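Local coordinates for replication protein (Sphinx1.76-related DNA, PDB 6H24), which probably acts in starting plasmid DNA replication, the piece described being the WH1 winged-helix domain of a longer Rep protein, at residues Ile39-Pro44 / Phe113-Val118; Arg77-Gln82 / Ile92-Val97. All coordinates share one frame; numbering follows the deposited sequence.

Contact 1: residues Ile39-Pro44 / Phe113-Val118; sequences INANDP and FAPAVV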
# COMPACT_ATOMS: atom_id res chain seq x y z
N ILE A 39 5.75 -11.49 -9.59
CA ILE A 39 4.87 -10.75 -8.71
C ILE A 39 5.66 -10.34 -7.47
O ILE A 39 6.20 -11.19 -6.75
CB ILE A 39 3.62 -11.55 -8.34
CG1 ILE A 39 2.85 -11.87 -9.63
CG2 ILE A 39 2.73 -10.78 -7.37
CD1 ILE A 39 1.58 -12.64 -9.42
N ASN A 40 5.72 -9.03 -7.23
CA ASN A 40 6.48 -8.48 -6.11
C ASN A 40 5.81 -7.18 -5.68
O ASN A 40 4.82 -6.75 -6.26
CB ASN A 40 7.95 -8.28 -6.49
CG ASN A 40 8.12 -7.33 -7.67
OD1 ASN A 40 7.79 -6.16 -7.58
ND2 ASN A 40 8.65 -7.85 -8.78
N ALA A 41 6.35 -6.57 -4.63
CA ALA A 41 5.73 -5.39 -4.04
C ALA A 41 6.09 -4.09 -4.74
O ALA A 41 5.68 -3.03 -4.27
CB ALA A 41 6.11 -5.29 -2.55
N ASN A 42 6.85 -4.14 -5.83
CA ASN A 42 7.27 -2.94 -6.54
C ASN A 42 6.67 -2.77 -7.93
O ASN A 42 6.41 -1.64 -8.33
CB ASN A 42 8.80 -2.93 -6.67
CG ASN A 42 9.46 -2.15 -5.57
OD1 ASN A 42 9.54 -0.92 -5.62
ND2 ASN A 42 9.93 -2.85 -4.55
N ASP A 43 6.45 -3.85 -8.66
CA ASP A 43 6.21 -3.74 -10.10
C ASP A 43 4.73 -3.83 -10.41
O ASP A 43 4.08 -4.79 -9.96
CB ASP A 43 6.96 -4.84 -10.84
CG ASP A 43 8.46 -4.75 -10.69
OD1 ASP A 43 8.95 -3.65 -10.35
OD2 ASP A 43 9.14 -5.77 -10.89
N PRO A 44 4.16 -2.91 -11.18
CA PRO A 44 2.74 -3.03 -11.52
C PRO A 44 2.45 -4.23 -12.40
O PRO A 44 3.24 -4.60 -13.27
CB PRO A 44 2.43 -1.73 -12.28
CG PRO A 44 3.47 -0.78 -11.86
CD PRO A 44 4.71 -1.61 -11.63
N PHE A 113 0.50 -5.43 -5.62
CA PHE A 113 0.15 -6.07 -4.36
C PHE A 113 1.00 -5.53 -3.22
O PHE A 113 2.18 -5.24 -3.38
CB PHE A 113 0.32 -7.58 -4.46
CG PHE A 113 -0.74 -8.25 -5.28
CD1 PHE A 113 -2.03 -8.37 -4.80
CD2 PHE A 113 -0.46 -8.73 -6.55
CE1 PHE A 113 -3.02 -8.97 -5.56
CE2 PHE A 113 -1.44 -9.34 -7.31
CZ PHE A 113 -2.72 -9.47 -6.81
N ALA A 114 0.37 -5.42 -2.05
CA ALA A 114 1.08 -5.04 -0.84
C ALA A 114 2.06 -6.13 -0.44
O ALA A 114 1.84 -7.32 -0.72
CB ALA A 114 0.10 -4.78 0.29
N PRO A 115 3.15 -5.77 0.25
CA PRO A 115 4.19 -6.80 0.51
C PRO A 115 3.73 -7.95 1.39
O PRO A 115 4.24 -9.06 1.23
CB PRO A 115 5.32 -6.00 1.17
CG PRO A 115 4.71 -4.69 1.61
CD PRO A 115 3.56 -4.42 0.68
N ALA A 116 2.76 -7.75 2.28
CA ALA A 116 2.30 -8.86 3.10
C ALA A 116 1.56 -9.91 2.27
O ALA A 116 1.54 -11.10 2.65
CB ALA A 116 1.37 -8.35 4.20
N VAL A 117 0.95 -9.50 1.16
CA VAL A 117 0.16 -10.39 0.34
C VAL A 117 1.01 -11.16 -0.66
O VAL A 117 0.70 -12.31 -0.99
CB VAL A 117 -0.93 -9.56 -0.37
CG1 VAL A 117 -1.70 -10.41 -1.36
CG2 VAL A 117 -1.88 -8.96 0.68
N VAL A 118 2.10 -10.54 -1.13
CA VAL A 118 2.93 -11.15 -2.18
C VAL A 118 3.26 -12.62 -1.89
O VAL A 118 3.12 -13.45 -2.80
CB VAL A 118 4.18 -10.30 -2.42
CG1 VAL A 118 5.16 -11.04 -3.29
CG2 VAL A 118 3.83 -8.95 -3.05
O HOH W 1 2.38 -6.82 -7.40
O HOH W 2 3.39 -2.78 -2.67

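Contact 2: residues Arg77-Gln82 / Ile92-Val97; sequences RQFSYQ and ITSRWV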
# COMPACT_ATOMS: atom_id res chain seq x y z
N ARG A 77 -9.77 -1.97 0.89
CA ARG A 77 -9.81 -3.01 1.92
C ARG A 77 -8.51 -3.06 2.73
O ARG A 77 -7.45 -2.59 2.31
CB ARG A 77 -10.08 -4.36 1.26
CG ARG A 77 -11.40 -4.40 0.51
CD ARG A 77 -11.77 -5.81 0.11
NE ARG A 77 -12.96 -5.81 -0.72
CZ ARG A 77 -14.20 -5.81 -0.25
NH1 ARG A 77 -14.41 -5.82 1.06
NH2 ARG A 77 -15.23 -5.80 -1.08
N GLN A 78 -8.62 -3.68 3.90
CA GLN A 78 -7.48 -3.89 4.80
C GLN A 78 -7.72 -5.18 5.58
O GLN A 78 -8.85 -5.67 5.69
CB GLN A 78 -7.30 -2.70 5.75
CG GLN A 78 -8.48 -2.44 6.69
CD GLN A 78 -8.28 -1.21 7.56
OE1 GLN A 78 -7.96 -1.33 8.75
NE2 GLN A 78 -8.46 -0.04 6.98
N PHE A 79 -6.63 -5.74 6.11
CA PHE A 79 -6.72 -6.88 7.02
C PHE A 79 -5.62 -6.77 8.07
O PHE A 79 -4.61 -6.08 7.87
CB PHE A 79 -6.63 -8.22 6.26
CG PHE A 79 -5.29 -8.51 5.63
CD1 PHE A 79 -4.91 -7.89 4.45
CD2 PHE A 79 -4.45 -9.45 6.20
CE1 PHE A 79 -3.68 -8.17 3.88
CE2 PHE A 79 -3.22 -9.74 5.62
CZ PHE A 79 -2.84 -9.11 4.46
N SER A 80 -5.84 -7.44 9.20
CA SER A 80 -4.97 -7.31 10.37
C SER A 80 -4.54 -8.69 10.86
O SER A 80 -5.26 -9.68 10.71
CB SER A 80 -5.66 -6.55 11.50
OG SER A 80 -5.97 -5.23 11.10
N TYR A 81 -3.35 -8.73 11.46
CA TYR A 81 -2.78 -9.97 11.98
C TYR A 81 -1.58 -9.58 12.85
O TYR A 81 -1.17 -8.42 12.88
CB TYR A 81 -2.37 -10.91 10.84
CG TYR A 81 -1.32 -10.32 9.93
CD1 TYR A 81 -1.69 -9.47 8.90
CD2 TYR A 81 0.03 -10.61 10.10
CE1 TYR A 81 -0.74 -8.91 8.06
CE2 TYR A 81 0.98 -10.05 9.26
CZ TYR A 81 0.59 -9.19 8.25
OH TYR A 81 1.51 -8.63 7.41
N GLN A 82 -0.98 -10.57 13.51
CA GLN A 82 0.16 -10.33 14.37
C GLN A 82 1.36 -11.10 13.83
O GLN A 82 1.20 -12.16 13.21
CB GLN A 82 -0.08 -10.74 15.83
CG GLN A 82 -1.10 -9.93 16.61
CD GLN A 82 -1.35 -10.53 17.99
OE1 GLN A 82 -2.49 -10.79 18.37
NE2 GLN A 82 -0.27 -10.75 18.74
N ILE A 92 -0.14 -5.83 13.12
CA ILE A 92 -0.02 -5.29 11.78
C ILE A 92 -1.38 -5.07 11.14
O ILE A 92 -2.31 -5.88 11.32
CB ILE A 92 0.83 -6.22 10.89
CG1 ILE A 92 2.26 -6.28 11.41
CG2 ILE A 92 0.80 -5.78 9.44
CD1 ILE A 92 3.10 -7.35 10.75
N THR A 93 -1.51 -3.98 10.39
CA THR A 93 -2.61 -3.78 9.46
C THR A 93 -2.04 -3.57 8.06
O THR A 93 -1.12 -2.75 7.88
CB THR A 93 -3.49 -2.61 9.86
OG1 THR A 93 -3.95 -2.80 11.20
CG2 THR A 93 -4.68 -2.49 8.93
N SER A 94 -2.57 -4.29 7.08
CA SER A 94 -2.05 -4.28 5.72
C SER A 94 -3.17 -4.02 4.72
O SER A 94 -4.33 -4.35 4.97
CB SER A 94 -1.37 -5.63 5.35
OG SER A 94 -0.89 -5.63 4.01
N ARG A 95 -2.80 -3.41 3.60
CA ARG A 95 -3.64 -3.37 2.42
C ARG A 95 -3.52 -4.67 1.63
O ARG A 95 -2.61 -5.47 1.84
CB ARG A 95 -3.26 -2.19 1.52
CG ARG A 95 -3.48 -0.81 2.14
CD ARG A 95 -4.92 -0.60 2.50
NE ARG A 95 -5.16 0.75 3.02
CZ ARG A 95 -6.33 1.19 3.41
NH1 ARG A 95 -7.42 0.43 3.32
NH2 ARG A 95 -6.45 2.43 3.88
N TRP A 96 -4.47 -4.88 0.71
CA TRP A 96 -4.30 -5.89 -0.33
C TRP A 96 -3.39 -5.39 -1.45
O TRP A 96 -2.51 -6.11 -1.91
CB TRP A 96 -5.66 -6.28 -0.91
CG TRP A 96 -6.51 -7.12 -0.02
CD1 TRP A 96 -7.20 -6.70 1.08
CD2 TRP A 96 -6.81 -8.51 -0.18
NE1 TRP A 96 -7.89 -7.76 1.63
CE2 TRP A 96 -7.67 -8.88 0.87
CE3 TRP A 96 -6.43 -9.48 -1.12
CZ2 TRP A 96 -8.15 -10.18 1.03
CZ3 TRP A 96 -6.91 -10.77 -0.96
CH2 TRP A 96 -7.76 -11.11 0.10
N VAL A 97 -3.60 -4.15 -1.88
CA VAL A 97 -2.85 -3.52 -2.95
C VAL A 97 -2.40 -2.13 -2.47
O VAL A 97 -3.13 -1.44 -1.76
CB VAL A 97 -3.69 -3.41 -4.24
CG1 VAL A 97 -3.93 -4.78 -4.86
CG2 VAL A 97 -5.04 -2.73 -3.96
O HOH W 3 -6.33 -2.87 -0.21
O HOH W 4 -9.78 -7.33 3.69

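Contact 1: residues Ile39-Pro44 / Phe113-Val118
Val118 straddles the backbone of the 39-44 loop, packing both methyls on its peptides: CG1, anti to its own backbone N, rests 3.6 Å from Ile39 O, while CG2 settles against the Asn40-Ala41 peptide, 3.7 Å from Asn40 C. The apolar contacts lie to either side. Ile39 turns its CG2 branch toward the Phe113 ring, meeting CD2 obliquely at 3.9 Å. The Ala41 methyl meets Pro115 CB at 3.9 Å and lies beside Val118 CG2. Ile121 of helix 121-128 packs on both Ile39 and Phe113, and helix 19-34 adds Ile29 on Ile39 and Ile25 on Phe113.

Polar contact between the segments runs through water. One molecule donates to Asn40 O at 2.7 Å and accepts from Phe113 N, so it spans a gap that the two backbones do not close directly. A second lies 2.8 Å from Phe113 O and bridges it to Ala41 O.

Within the 39-44 loop, Asn40 folds its side chain back over the turn (chi1 59°). Its OD1 accepts in the carbonyl plane from Asn42 N, closing an Asx turn, and from Asp43 N, which makes the wider Asx motif. Its ND2 donates almost straight to Asp43 OD2 at 3.0 Å, arriving from above the carboxylate plane. Three bonds therefore grip one amide and fix its flip. In the partner segment, Ala114 O accepts from both Val117 N and Val118 N, turning the chain so that Val118 points back at the loop.

The chemistry implies that each loop is shaped by its own internal bonds, while methyl packing and bridging water join the loop before strand 45-48 to the exit of strand 108-113, at a joint whose Pro115 side faces Ala41 of the second subunit.

Contact 2: residues Arg77-Gln82 / Ile92-Val97
Phe79 and Tyr81 both set CG between backbone N and carbonyl carbon, the crowded position (chi1 68° and 61°), which swings their rings across to the partner strand. Tyr81 lays a face against Ile92, whose CB sits 4.1 Å from the ring centroid; Ile92 CG2 reaches Tyr81 CZ. Phe79 puts its CE1 edge 3.5 Å from Arg95 O, takes Ser94 CB off-centre over its ring, and turns an edge to the Trp96 face in a T-shaped pair, planes at 61°. Arg95 bends at chi2, so NH1 meets Arg77 O at 3.2 Å, nearly straight but from above the carbonyl plane; its NH2 bonds Phe75 O of the second subunit. An alanine here would lack the guanidinium and both its bonds, and would probably loosen the open end of the hairpin where it meets the second subunit.

Antiparallel bonding pairs Phe79 with Ser94 and Tyr81 with Ile92, while Ser80 OG and Thr93 OG1 share a hydrogen bond on the other face. One water ties Trp96 NE1 to Gln78 O. Helix 2-14 packs against the aromatic face through Leu10 and Ala9, and residues 92-94 pair antiparallel with a strand of the second subunit.

Both segments of contact 2 come between those of contact 1 along the chain: from 39-44 it runs through strand 45-48 and helices 49-56 and 60-75, makes the hairpin of 78-85 and 88-95, returns through strands 97-103 and 108-113, and reaches 113-118. The two centres lie about 13 Å apart. They meet directly, Ala114 N making a probable hydrogen bond to Trp96 O, while the Ala116 methyl packs against Tyr81 OH and Ser94 OG. The segment 113-118 thus serves both, joining the hairpin to the loop before strand 45-48, an outer strand of the three-stranded sheet, whose middle strand is 108-113. Both contacts also touch the second subunit, so both lie where the two subunits meet.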